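PDB 4X7R: TarM from Staphylococcus aureus subsp. aureus 21178, which is a glycosyltransferase of the GT-B fold, modelled here with uridine-5'-diphosphate and a glycan bound. Local coordinates for residues 23-31 and 54-65. The protein carries 1 engineered substitution. Residues are numbered along the deposited sequence; the frame is centred on the assembly and turned at random.
Sequences FNRSKEFYD and LKKQGKMDRRTK. With UDP (uridine-5'-diphosphate), chain E.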
# COMPACT_ATOMS: atom_id res chain seq x y z
N PHE A 23 5.50 4.96 7.26
CA PHE A 23 5.17 6.28 7.80
C PHE A 23 5.59 6.43 9.28
O PHE A 23 6.11 7.48 9.68
CB PHE A 23 3.65 6.55 7.68
CG PHE A 23 3.08 6.73 6.29
CD1 PHE A 23 3.81 7.36 5.29
CD2 PHE A 23 1.78 6.32 6.00
CE1 PHE A 23 3.28 7.53 4.01
CE2 PHE A 23 1.24 6.50 4.72
CZ PHE A 23 1.99 7.11 3.74
N ASN A 24 5.34 5.37 10.08
CA ASN A 24 5.70 5.39 11.49
C ASN A 24 7.21 5.25 11.65
O ASN A 24 7.78 5.93 12.50
CB ASN A 24 4.95 4.31 12.29
CG ASN A 24 5.07 4.54 13.78
OD1 ASN A 24 4.90 5.66 14.24
ND2 ASN A 24 5.36 3.51 14.55
N ARG A 25 7.86 4.43 10.80
CA ARG A 25 9.32 4.28 10.80
C ARG A 25 9.98 5.60 10.46
O ARG A 25 11.01 5.94 11.05
CB ARG A 25 9.77 3.20 9.79
CG ARG A 25 11.20 2.69 10.09
CD ARG A 25 11.81 1.85 9.00
NE ARG A 25 10.96 0.71 8.64
CZ ARG A 25 10.73 0.32 7.40
NH1 ARG A 25 11.27 0.98 6.38
NH2 ARG A 25 9.94 -0.72 7.15
N SER A 26 9.41 6.35 9.50
CA SER A 26 9.97 7.65 9.10
C SER A 26 9.90 8.60 10.28
O SER A 26 10.90 9.26 10.60
CB SER A 26 9.20 8.22 7.91
OG SER A 26 9.75 9.49 7.64
N LYS A 27 8.75 8.64 10.96
CA LYS A 27 8.58 9.49 12.16
C LYS A 27 9.64 9.16 13.22
O LYS A 27 10.26 10.07 13.77
CB LYS A 27 7.16 9.35 12.75
CG LYS A 27 6.97 10.21 14.00
CD LYS A 27 5.90 9.71 14.91
CE LYS A 27 6.47 9.11 16.17
NZ LYS A 27 5.75 7.86 16.55
N GLU A 28 9.89 7.87 13.47
CA GLU A 28 10.87 7.43 14.48
C GLU A 28 12.31 7.79 14.10
O GLU A 28 13.04 8.27 14.97
CB GLU A 28 10.71 5.94 14.83
CG GLU A 28 9.40 5.65 15.56
CD GLU A 28 9.15 6.37 16.88
OE1 GLU A 28 10.10 6.94 17.46
OE2 GLU A 28 7.98 6.36 17.33
N PHE A 29 12.71 7.60 12.81
CA PHE A 29 14.06 7.98 12.39
C PHE A 29 14.29 9.51 12.46
O PHE A 29 15.34 9.95 12.93
CB PHE A 29 14.42 7.38 11.01
CG PHE A 29 14.65 5.88 10.99
CD1 PHE A 29 15.37 5.25 12.01
CD2 PHE A 29 14.24 5.11 9.90
CE1 PHE A 29 15.61 3.87 11.97
CE2 PHE A 29 14.54 3.75 9.83
CZ PHE A 29 15.18 3.13 10.88
N TYR A 30 13.29 10.32 12.06
CA TYR A 30 13.36 11.77 12.14
C TYR A 30 13.50 12.23 13.60
O TYR A 30 14.28 13.14 13.87
CB TYR A 30 12.12 12.42 11.49
CG TYR A 30 12.35 12.82 10.05
CD1 TYR A 30 13.11 13.95 9.73
CD2 TYR A 30 11.79 12.10 9.00
CE1 TYR A 30 13.32 14.33 8.40
CE2 TYR A 30 11.99 12.47 7.67
CZ TYR A 30 12.75 13.59 7.37
OH TYR A 30 12.98 13.94 6.07
N ASP A 31 12.80 11.58 14.54
CA ASP A 31 12.92 11.90 15.99
C ASP A 31 14.31 11.55 16.54
O ASP A 31 14.76 12.17 17.49
CB ASP A 31 11.82 11.18 16.80
CG ASP A 31 10.44 11.78 16.61
OD1 ASP A 31 10.33 12.85 15.95
OD2 ASP A 31 9.47 11.22 17.16
N LEU A 54 -2.62 12.68 2.97
CA LEU A 54 -1.96 11.75 3.91
C LEU A 54 -1.38 12.50 5.10
O LEU A 54 -1.42 11.99 6.22
CB LEU A 54 -0.84 10.96 3.21
CG LEU A 54 -1.23 9.82 2.28
CD1 LEU A 54 -0.04 9.36 1.46
CD2 LEU A 54 -1.86 8.66 3.05
N LYS A 55 -0.84 13.71 4.86
CA LYS A 55 -0.29 14.54 5.93
C LYS A 55 -1.38 15.17 6.79
O LYS A 55 -1.26 15.16 8.01
CB LYS A 55 0.69 15.58 5.38
CG LYS A 55 1.95 14.94 4.85
CD LYS A 55 3.04 15.94 4.51
CE LYS A 55 4.21 15.14 3.98
NZ LYS A 55 5.46 15.93 3.94
N LYS A 56 -2.48 15.65 6.15
CA LYS A 56 -3.63 16.26 6.82
C LYS A 56 -4.29 15.25 7.76
O LYS A 56 -4.64 15.60 8.89
CB LYS A 56 -4.64 16.80 5.78
CG LYS A 56 -5.89 17.43 6.37
CD LYS A 56 -6.50 18.50 5.46
CE LYS A 56 -6.71 19.85 6.13
NZ LYS A 56 -7.61 19.78 7.32
N GLN A 57 -4.41 13.98 7.31
CA GLN A 57 -4.98 12.86 8.08
C GLN A 57 -4.09 12.44 9.27
O GLN A 57 -4.54 11.68 10.13
CB GLN A 57 -5.17 11.65 7.15
CG GLN A 57 -6.34 11.76 6.17
CD GLN A 57 -6.33 10.67 5.11
OE1 GLN A 57 -5.59 9.69 5.18
NE2 GLN A 57 -7.18 10.83 4.10
N GLY A 58 -2.83 12.89 9.27
CA GLY A 58 -1.85 12.53 10.29
C GLY A 58 -1.24 11.14 10.09
O GLY A 58 -0.57 10.64 11.00
N LYS A 59 -1.46 10.51 8.91
CA LYS A 59 -0.88 9.19 8.57
C LYS A 59 0.60 9.37 8.28
O LYS A 59 1.46 8.70 8.85
CB LYS A 59 -1.57 8.56 7.34
CG LYS A 59 -2.97 8.04 7.61
CD LYS A 59 -3.19 6.66 7.02
CE LYS A 59 -4.43 6.03 7.63
NZ LYS A 59 -4.67 4.67 7.12
N MET A 60 0.89 10.30 7.38
CA MET A 60 2.25 10.62 6.97
C MET A 60 2.73 11.82 7.78
O MET A 60 2.06 12.85 7.80
CB MET A 60 2.25 10.96 5.47
CG MET A 60 3.61 11.23 4.90
SD MET A 60 3.42 11.31 3.12
CE MET A 60 5.10 11.42 2.61
N ASP A 61 3.91 11.68 8.43
CA ASP A 61 4.54 12.76 9.21
C ASP A 61 4.84 13.93 8.26
O ASP A 61 5.23 13.70 7.12
CB ASP A 61 5.84 12.25 9.86
CG ASP A 61 6.45 13.18 10.89
OD1 ASP A 61 7.16 14.12 10.48
OD2 ASP A 61 6.30 12.91 12.10
N ARG A 62 4.68 15.16 8.75
CA ARG A 62 4.93 16.39 8.00
C ARG A 62 6.36 16.46 7.43
O ARG A 62 6.55 17.03 6.37
CB ARG A 62 4.68 17.62 8.89
CG ARG A 62 3.34 17.63 9.61
CD ARG A 62 3.48 18.15 11.02
NE ARG A 62 4.32 17.27 11.85
CZ ARG A 62 5.25 17.70 12.69
NH1 ARG A 62 5.48 19.00 12.83
NH2 ARG A 62 5.97 16.84 13.40
N ARG A 63 7.34 15.86 8.15
CA ARG A 63 8.77 15.87 7.78
C ARG A 63 9.07 14.85 6.66
O ARG A 63 10.06 15.01 5.94
CB ARG A 63 9.64 15.57 9.02
CG ARG A 63 9.60 16.69 10.08
CD ARG A 63 10.12 16.20 11.42
NE ARG A 63 9.32 15.08 11.96
CZ ARG A 63 9.60 14.43 13.09
NH1 ARG A 63 10.66 14.77 13.82
NH2 ARG A 63 8.82 13.43 13.49
N THR A 64 8.24 13.81 6.51
CA THR A 64 8.48 12.81 5.47
C THR A 64 8.29 13.39 4.07
O THR A 64 7.22 13.91 3.73
CB THR A 64 7.63 11.56 5.67
OG1 THR A 64 7.68 11.16 7.03
CG2 THR A 64 8.04 10.41 4.74
N LYS A 65 9.32 13.26 3.25
CA LYS A 65 9.28 13.64 1.85
C LYS A 65 8.98 12.38 1.05
O LYS A 65 9.37 11.27 1.46
CB LYS A 65 10.64 14.17 1.37
CG LYS A 65 11.10 15.48 2.01
CD LYS A 65 12.47 15.90 1.50
CE LYS A 65 13.24 16.75 2.50
NZ LYS A 65 13.94 15.91 3.52
N1 UDP E . -6.04 0.44 8.22
C2 UDP E . -6.66 1.66 8.42
N3 UDP E . -7.99 1.70 8.07
C4 UDP E . -8.74 0.68 7.53
C5 UDP E . -8.01 -0.54 7.30
C6 UDP E . -6.71 -0.62 7.65
O2 UDP E . -6.08 2.64 8.88
O4 UDP E . -9.95 0.86 7.30
C1' UDP E . -4.66 0.30 8.77
C2' UDP E . -4.61 -0.26 10.19
O2' UDP E . -4.77 0.78 11.15
C3' UDP E . -3.21 -0.86 10.23
C4' UDP E . -3.00 -1.33 8.80
O4' UDP E . -3.94 -0.61 7.97
O3' UDP E . -2.16 0.01 10.68
C5' UDP E . -3.17 -2.82 8.59
O5' UDP E . -2.00 -3.45 9.15
PA UDP E . -1.76 -5.03 9.29
O1A UDP E . -0.34 -5.28 9.60
O2A UDP E . -2.68 -5.57 10.40
O3A UDP E . -2.14 -5.70 7.92
PB UDP E . -1.71 -5.41 6.41
O1B UDP E . -0.26 -4.99 6.36
O2B UDP E . -2.58 -4.30 5.81
O3B UDP E . -1.86 -6.69 5.60
O HOH W 1 5.91 9.50 7.77
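Phe23 fills the tightly packed end of this contact. Its ring lies under Met60, with Met60 CB over one face, 4.1 Å from the Phe23 ring centroid, a CH-pi contact. Met60 SD adds an oblique Met-aromatic contact, and Leu54 CD1 reaches Phe23 CZ at 3.8 Å. Next along the helix, Ser26 OG and Thr64 OG1 meet at 2.7 Å. Ser26 OG is hydrogen-bonded to Ala36 O. A water ties Phe23 O, Asp61 N and Thr64 OG1 together.

The other end is polar and more open to solvent. Arg63 CB sits over the centre of the Tyr30 ring, 3.8 Å from its centroid. The Arg63 chain bends at chi3 (-61°), and its guanidinium carries one face against Tyr30 CB. An end-on salt bridge joins it to one oxygen: Arg63 NH1 and NH2 each lie 2.9 Å from Asp31 OD1, within the guanidinium plane. Asp61 holds the side edge, one oxygen per nitrogen: Arg63 NE lies 2.8 Å from Asp61 OD1 in a nearly straight bond, and Arg63 NH2 bonds Asp61 OD2. This salt-bridge network fixes the guanidinium's rotation. Tyr30 OH is hydrogen-bonded to Asp37 OD1, and Lys65 NZ adds a weak bond to the same hydroxyl.

Past the Schellman motif at Gly58, Lys59 NZ donates a hydrogen bond to UDP O2 at 3.0 Å and is hydrogen-bonded to Tyr382 OH. The contact packs helix 17-31 against the loop leading from helix 47-56 to strand 66-68, and puts Lys59 in the UDP pocket of a GT-B glycosyltransferase.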